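Local coordinates for ESX secretion system protein EccC (Thermomonospora curvata, PDB 4NH0), which forms part of the ESX (type VII) secretion system, which exports proteins including EsxA and EsxB, has weak ATPase activity and may be the translocase subunit, at residues Leu1115-Gly1128 against Val1131-Ala1143. Numbering follows the deposited sequence.
With ATP (adenosine-5'-triphosphate), chain F.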
loop_
_atom_site.group_PDB
_atom_site.type_symbol
_atom_site.label_atom_id
_atom_site.label_comp_id
_atom_site.label_asym_id
_atom_site.label_seq_id
_atom_site.Cartn_x
_atom_site.Cartn_y
_atom_site.Cartn_z
ATOM N N LEU A 1115 32.581 26.098 -10.770
ATOM C CA LEU A 1115 33.177 24.890 -11.320
ATOM C C LEU A 1115 32.137 23.786 -11.444
ATOM O O LEU A 1115 31.221 23.690 -10.629
ATOM C CB LEU A 1115 34.343 24.423 -10.449
ATOM C CG LEU A 1115 35.630 25.239 -10.559
ATOM C CD1 LEU A 1115 36.585 24.893 -9.432
ATOM C CD2 LEU A 1115 36.287 24.999 -11.907
ATOM N N GLY A 1116 32.279 22.959 -12.473
ATOM C CA GLY A 1116 31.372 21.848 -12.682
ATOM C C GLY A 1116 29.987 22.285 -13.110
ATOM O O GLY A 1116 29.821 23.325 -13.745
ATOM N N ASN A 1117 28.986 21.486 -12.752
ATOM C CA ASN A 1117 27.617 21.732 -13.183
ATOM C C ASN A 1117 26.670 22.051 -12.031
ATOM O O ASN A 1117 25.453 21.934 -12.171
ATOM C CB ASN A 1117 27.093 20.522 -13.961
ATOM C CG ASN A 1117 27.319 19.212 -13.227
ATOM O OD1 ASN A 1117 27.406 19.180 -12.000
ATOM N ND2 ASN A 1117 27.420 18.123 -13.981
ATOM N N VAL A 1118 27.228 22.449 -10.894
ATOM C CA VAL A 1118 26.419 22.763 -9.723
ATOM C C VAL A 1118 26.692 24.175 -9.217
ATOM O O VAL A 1118 27.842 24.549 -8.983
ATOM C CB VAL A 1118 26.667 21.761 -8.579
ATOM C CG1 VAL A 1118 25.848 22.136 -7.355
ATOM C CG2 VAL A 1118 26.336 20.347 -9.027
ATOM N N LYS A 1119 25.631 24.958 -9.055
ATOM C CA LYS A 1119 25.758 26.301 -8.504
ATOM C C LYS A 1119 25.895 26.233 -6.989
ATOM O O LYS A 1119 25.179 25.480 -6.332
ATOM C CB LYS A 1119 24.557 27.170 -8.884
ATOM C CG LYS A 1119 24.110 27.043 -10.329
ATOM C CD LYS A 1119 23.263 28.239 -10.735
ATOM C CE LYS A 1119 22.348 27.912 -11.901
ATOM N NZ LYS A 1119 20.939 27.744 -11.449
ATOM N N PRO A 1120 26.819 27.027 -6.433
ATOM C CA PRO A 1120 27.132 27.063 -5.001
ATOM C C PRO A 1120 25.920 27.327 -4.115
ATOM O O PRO A 1120 24.938 27.909 -4.567
ATOM C CB PRO A 1120 28.126 28.218 -4.896
ATOM C CG PRO A 1120 28.764 28.279 -6.233
ATOM C CD PRO A 1120 27.684 27.935 -7.204
ATOM N N HIS A 1121 26.004 26.891 -2.861
ATOM C CA HIS A 1121 24.961 27.139 -1.872
ATOM C C HIS A 1121 25.494 26.871 -0.469
ATOM O O HIS A 1121 26.646 26.471 -0.302
ATOM C CB HIS A 1121 23.728 26.280 -2.151
ATOM C CG HIS A 1121 24.016 24.814 -2.231
ATOM N ND1 HIS A 1121 23.764 23.948 -1.190
ATOM C CD2 HIS A 1121 24.532 24.061 -3.231
ATOM C CE1 HIS A 1121 24.112 22.724 -1.544
ATOM N NE2 HIS A 1121 24.582 22.766 -2.778
ATOM N N LYS A 1122 24.656 27.102 0.537
ATOM C CA LYS A 1122 25.070 26.959 1.928
ATOM C C LYS A 1122 25.381 25.509 2.284
ATOM O O LYS A 1122 24.491 24.660 2.313
ATOM C CB LYS A 1122 23.987 27.506 2.863
ATOM C CG LYS A 1122 24.313 27.378 4.344
ATOM C CD LYS A 1122 25.558 28.167 4.717
ATOM C CE LYS A 1122 25.787 28.153 6.221
ATOM N NZ LYS A 1122 27.094 28.760 6.595
ATOM N N LEU A 1123 26.653 25.238 2.552
ATOM C CA LEU A 1123 27.098 23.904 2.935
ATOM C C LEU A 1123 27.750 23.919 4.310
ATOM O O LEU A 1123 28.328 24.926 4.713
ATOM C CB LEU A 1123 28.078 23.346 1.901
ATOM C CG LEU A 1123 27.495 22.874 0.571
ATOM C CD1 LEU A 1123 28.608 22.463 -0.374
ATOM C CD2 LEU A 1123 26.533 21.724 0.797
ATOM N N PRO A 1124 27.655 22.799 5.041
ATOM C CA PRO A 1124 28.345 22.672 6.327
ATOM C C PRO A 1124 29.858 22.744 6.160
ATOM O O PRO A 1124 30.356 22.606 5.043
ATOM C CB PRO A 1124 27.910 21.292 6.826
ATOM C CG PRO A 1124 27.484 20.560 5.604
ATOM C CD PRO A 1124 26.876 21.592 4.716
ATOM N N GLN A 1125 30.574 22.962 7.258
ATOM C CA GLN A 1125 32.021 23.126 7.210
ATOM C C GLN A 1125 32.724 21.883 6.678
ATOM O O GLN A 1125 32.420 20.762 7.081
ATOM C CB GLN A 1125 32.561 23.472 8.598
ATOM C CG GLN A 1125 32.056 24.797 9.144
ATOM C CD GLN A 1125 32.632 25.119 10.509
ATOM O OE1 GLN A 1125 32.870 24.227 11.321
ATOM N NE2 GLN A 1125 32.860 26.401 10.766
ATOM N N GLY A 1126 33.664 22.092 5.761
ATOM C CA GLY A 1126 34.454 21.006 5.219
ATOM C C GLY A 1126 33.860 20.379 3.975
ATOM O O GLY A 1126 34.576 19.798 3.163
ATOM N N ARG A 1127 32.545 20.494 3.821
ATOM C CA ARG A 1127 31.855 19.875 2.699
ATOM C C ARG A 1127 31.911 20.755 1.456
ATOM O O ARG A 1127 31.868 21.981 1.550
ATOM C CB ARG A 1127 30.402 19.577 3.069
ATOM C CG ARG A 1127 29.681 18.670 2.089
ATOM C CD ARG A 1127 28.434 18.082 2.718
ATOM N NE ARG A 1127 28.732 17.443 3.995
ATOM C CZ ARG A 1127 27.826 16.858 4.769
ATOM N NH1 ARG A 1127 26.554 16.825 4.400
ATOM N NH2 ARG A 1127 28.193 16.304 5.916
ATOM N N GLY A 1128 32.013 20.120 0.293
ATOM C CA GLY A 1128 32.053 20.830 -0.971
ATOM C C GLY A 1128 31.833 19.908 -2.154
ATOM O O GLY A 1128 31.715 18.697 -1.990
ATOM N N VAL A 1131 35.178 18.730 -8.229
ATOM C CA VAL A 1131 35.066 18.701 -9.680
ATOM C C VAL A 1131 36.361 18.226 -10.322
ATOM O O VAL A 1131 37.415 18.837 -10.154
ATOM C CB VAL A 1131 34.697 20.081 -10.250
ATOM C CG1 VAL A 1131 34.771 20.065 -11.767
ATOM C CG2 VAL A 1131 33.312 20.492 -9.786
ATOM N N GLU A 1132 36.265 17.127 -11.058
ATOM C CA GLU A 1132 37.399 16.563 -11.772
ATOM C C GLU A 1132 36.981 16.329 -13.218
ATOM O O GLU A 1132 35.796 16.145 -13.492
ATOM C CB GLU A 1132 37.855 15.261 -11.108
ATOM C CG GLU A 1132 39.132 14.663 -11.667
ATOM C CD GLU A 1132 39.201 13.163 -11.461
ATOM O OE1 GLU A 1132 38.499 12.652 -10.562
ATOM O OE2 GLU A 1132 39.953 12.494 -12.200
ATOM N N ARG A 1133 37.941 16.356 -14.137
ATOM C CA ARG A 1133 37.652 16.146 -15.553
ATOM C C ARG A 1133 36.941 14.817 -15.757
ATOM O O ARG A 1133 35.955 14.734 -16.488
ATOM C CB ARG A 1133 38.932 16.196 -16.387
ATOM C CG ARG A 1133 38.701 16.004 -17.877
ATOM C CD ARG A 1133 39.900 16.463 -18.692
ATOM N NE ARG A 1133 41.104 15.696 -18.388
ATOM C CZ ARG A 1133 41.374 14.503 -18.905
ATOM N NH1 ARG A 1133 40.521 13.938 -19.748
ATOM N NH2 ARG A 1133 42.494 13.874 -18.578
ATOM N N ARG A 1134 37.450 13.780 -15.106
ATOM C CA ARG A 1134 36.769 12.498 -15.091
ATOM C C ARG A 1134 35.936 12.440 -13.824
ATOM O O ARG A 1134 36.205 13.178 -12.875
ATOM C CB ARG A 1134 37.770 11.350 -15.161
ATOM C CG ARG A 1134 39.112 11.771 -15.736
ATOM C CD ARG A 1134 39.819 10.631 -16.445
ATOM N NE ARG A 1134 41.195 10.983 -16.782
ATOM C CZ ARG A 1134 41.900 10.389 -17.737
ATOM N NH1 ARG A 1134 41.356 9.413 -18.449
ATOM N NH2 ARG A 1134 43.146 10.768 -17.979
ATOM N N SER A 1135 34.906 11.597 -13.832
ATOM C CA SER A 1135 33.941 11.478 -12.732
ATOM C C SER A 1135 33.108 12.750 -12.536
ATOM O O SER A 1135 32.097 12.730 -11.834
ATOM C CB SER A 1135 34.643 11.108 -11.420
ATOM O OG SER A 1135 35.404 12.194 -10.917
ATOM N N GLY A 1136 33.528 13.846 -13.159
ATOM C CA GLY A 1136 32.777 15.088 -13.140
ATOM C C GLY A 1136 32.605 15.718 -11.774
ATOM O O GLY A 1136 33.553 15.828 -10.998
ATOM N N THR A 1137 31.378 16.141 -11.490
ATOM C CA THR A 1137 31.050 16.776 -10.223
ATOM C C THR A 1137 30.630 15.724 -9.207
ATOM O O THR A 1137 29.904 14.787 -9.535
ATOM C CB THR A 1137 29.930 17.816 -10.393
ATOM O OG1 THR A 1137 30.285 18.730 -11.437
ATOM C CG2 THR A 1137 29.710 18.590 -9.104
ATOM N N ARG A 1138 31.092 15.882 -7.973
ATOM C CA ARG A 1138 30.851 14.891 -6.937
ATOM C C ARG A 1138 30.879 15.536 -5.557
ATOM O O ARG A 1138 31.824 16.245 -5.218
ATOM C CB ARG A 1138 31.895 13.780 -7.028
ATOM C CG ARG A 1138 31.548 12.510 -6.282
ATOM C CD ARG A 1138 32.749 11.583 -6.254
ATOM N NE ARG A 1138 33.716 11.928 -7.291
ATOM C CZ ARG A 1138 34.956 11.454 -7.344
ATOM N NH1 ARG A 1138 35.387 10.614 -6.415
ATOM N NH2 ARG A 1138 35.768 11.824 -8.325
ATOM N N LEU A 1139 29.839 15.295 -4.767
ATOM C CA LEU A 1139 29.767 15.849 -3.421
ATOM C C LEU A 1139 30.651 15.060 -2.464
ATOM O O LEU A 1139 30.474 13.855 -2.293
ATOM C CB LEU A 1139 28.324 15.859 -2.919
ATOM C CG LEU A 1139 28.121 16.386 -1.498
ATOM C CD1 LEU A 1139 28.598 17.819 -1.385
ATOM C CD2 LEU A 1139 26.665 16.272 -1.086
ATOM N N ILE A 1140 31.608 15.744 -1.845
ATOM C CA ILE A 1140 32.531 15.098 -0.919
ATOM C C ILE A 1140 32.595 15.820 0.422
ATOM O O ILE A 1140 32.050 16.909 0.581
ATOM C CB ILE A 1140 33.959 15.027 -1.493
ATOM C CG1 ILE A 1140 34.622 16.405 -1.453
ATOM C CG2 ILE A 1140 33.948 14.463 -2.902
ATOM C CD1 ILE A 1140 36.102 16.376 -1.743
ATOM N N GLN A 1141 33.267 15.195 1.382
ATOM C CA GLN A 1141 33.525 15.807 2.679
ATOM C C GLN A 1141 35.021 15.795 2.961
ATOM O O GLN A 1141 35.632 14.734 3.034
ATOM C CB GLN A 1141 32.771 15.072 3.786
ATOM C CG GLN A 1141 33.173 15.488 5.190
ATOM C CD GLN A 1141 32.563 16.807 5.609
ATOM O OE1 GLN A 1141 31.507 17.199 5.117
ATOM N NE2 GLN A 1141 33.228 17.500 6.523
ATOM N N THR A 1142 35.611 16.976 3.109
ATOM C CA THR A 1142 37.046 17.076 3.343
ATOM C C THR A 1142 37.394 16.733 4.786
ATOM O O THR A 1142 36.546 16.804 5.674
ATOM C CB THR A 1142 37.576 18.480 3.010
ATOM O OG1 THR A 1142 36.848 19.461 3.757
ATOM C CG2 THR A 1142 37.418 18.764 1.531
ATOM N N ALA A 1143 38.651 16.362 5.010
ATOM C CA ALA A 1143 39.091 15.908 6.322
ATOM C C ALA A 1143 39.601 17.051 7.190
ATOM O O ALA A 1143 40.153 18.027 6.688
ATOM C CB ALA A 1143 40.163 14.848 6.173
HETATM P PG ATP F . 38.613 32.134 7.012
HETATM O O1G ATP F . 39.374 31.955 8.302
HETATM O O2G ATP F . 37.453 33.095 7.094
HETATM O O3G ATP F . 39.496 32.320 5.804
HETATM P PB ATP F . 38.820 29.378 6.640
HETATM O O1B ATP F . 40.247 29.705 6.996
HETATM O O2B ATP F . 38.509 28.743 5.313
HETATM O O3B ATP F . 37.920 30.703 6.765
HETATM P PA ATP F . 39.183 27.365 8.515
HETATM O O1A ATP F . 39.640 26.339 7.511
HETATM O O2A ATP F . 40.212 28.154 9.286
HETATM O O3A ATP F . 38.213 28.400 7.759
HETATM O "O5'" ATP F . 38.187 26.652 9.552
HETATM C "C5'" ATP F . 37.250 27.416 10.304
HETATM C "C4'" ATP F . 36.450 26.454 11.169
HETATM O "O4'" ATP F . 35.917 25.419 10.342
HETATM C "C3'" ATP F . 37.333 25.795 12.213
HETATM O "O3'" ATP F . 36.905 26.178 13.522
HETATM C "C2'" ATP F . 37.161 24.301 12.030
HETATM O "O2'" ATP F . 36.670 23.720 13.241
HETATM C "C1'" ATP F . 36.139 24.131 10.920
HETATM N N9 ATP F . 36.660 23.205 9.883
HETATM C C8 ATP F . 37.675 23.466 9.040
HETATM N N7 ATP F . 37.908 22.415 8.214
HETATM C C5 ATP F . 37.026 21.451 8.528
HETATM C C6 ATP F . 36.724 20.085 8.045
HETATM N N6 ATP F . 37.433 19.526 7.035
HETATM N N1 ATP F . 35.720 19.412 8.646
HETATM C C2 ATP F . 35.010 19.957 9.650
HETATM N N3 ATP F . 35.229 21.190 10.137
HETATM C C4 ATP F . 36.208 21.975 9.630
#
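R1127 lays its aliphatic chain across L1139, CG meeting CD1 at 3.7 Å, at the mouth of a β-hairpin whose strands, 1127-1132 and 1136-1144, belong to the third FtsK domain, a P-loop ATPase fold. The hairpin illustrates how a short antiparallel pairing can frame a nucleotide base. R1127 and Q1141 form its non-hydrogen-bonded pair, with both side chains on one face; G1128 and I1140 form the adjoining hydrogen-bonded pair, joined by G1128 N to I1140 O and by I1140 N to G1128 O. With CG anti to the backbone N (chi1 -168°) and a bend at chi3, R1127 brings NE to Q1141 OE1 at 3.0 Å, a nearly straight bond lying in the guanidinium plane, while the amide plane stands at 89° to it. P1124 CG sits over one face of the guanidinium, off toward its rim, and NH1 forms a salt bridge with D720 of the second FtsK domain. A leucine in place of R1127 would probably cost D720 this cationic partner and leave the Q1141 amide freer to turn. That amide also spends NE2 on Q1125 O, a weak bond of 3.4 Å. G1126 follows in a type II turn, its positive phi suiting glycine; its CA lies close against the adenine, 3.7 Å from C6. Farther along, V1131 CG2 packs on G1116 CA at 3.7 Å, and T1137 OG1 donates to N1117 OD1 from above the carbonyl plane. At the ATP end, T1142 N binds G1126 O at 3.0 Å, and T1142 O accepts a bond from adenine N6 at 3.2 Å.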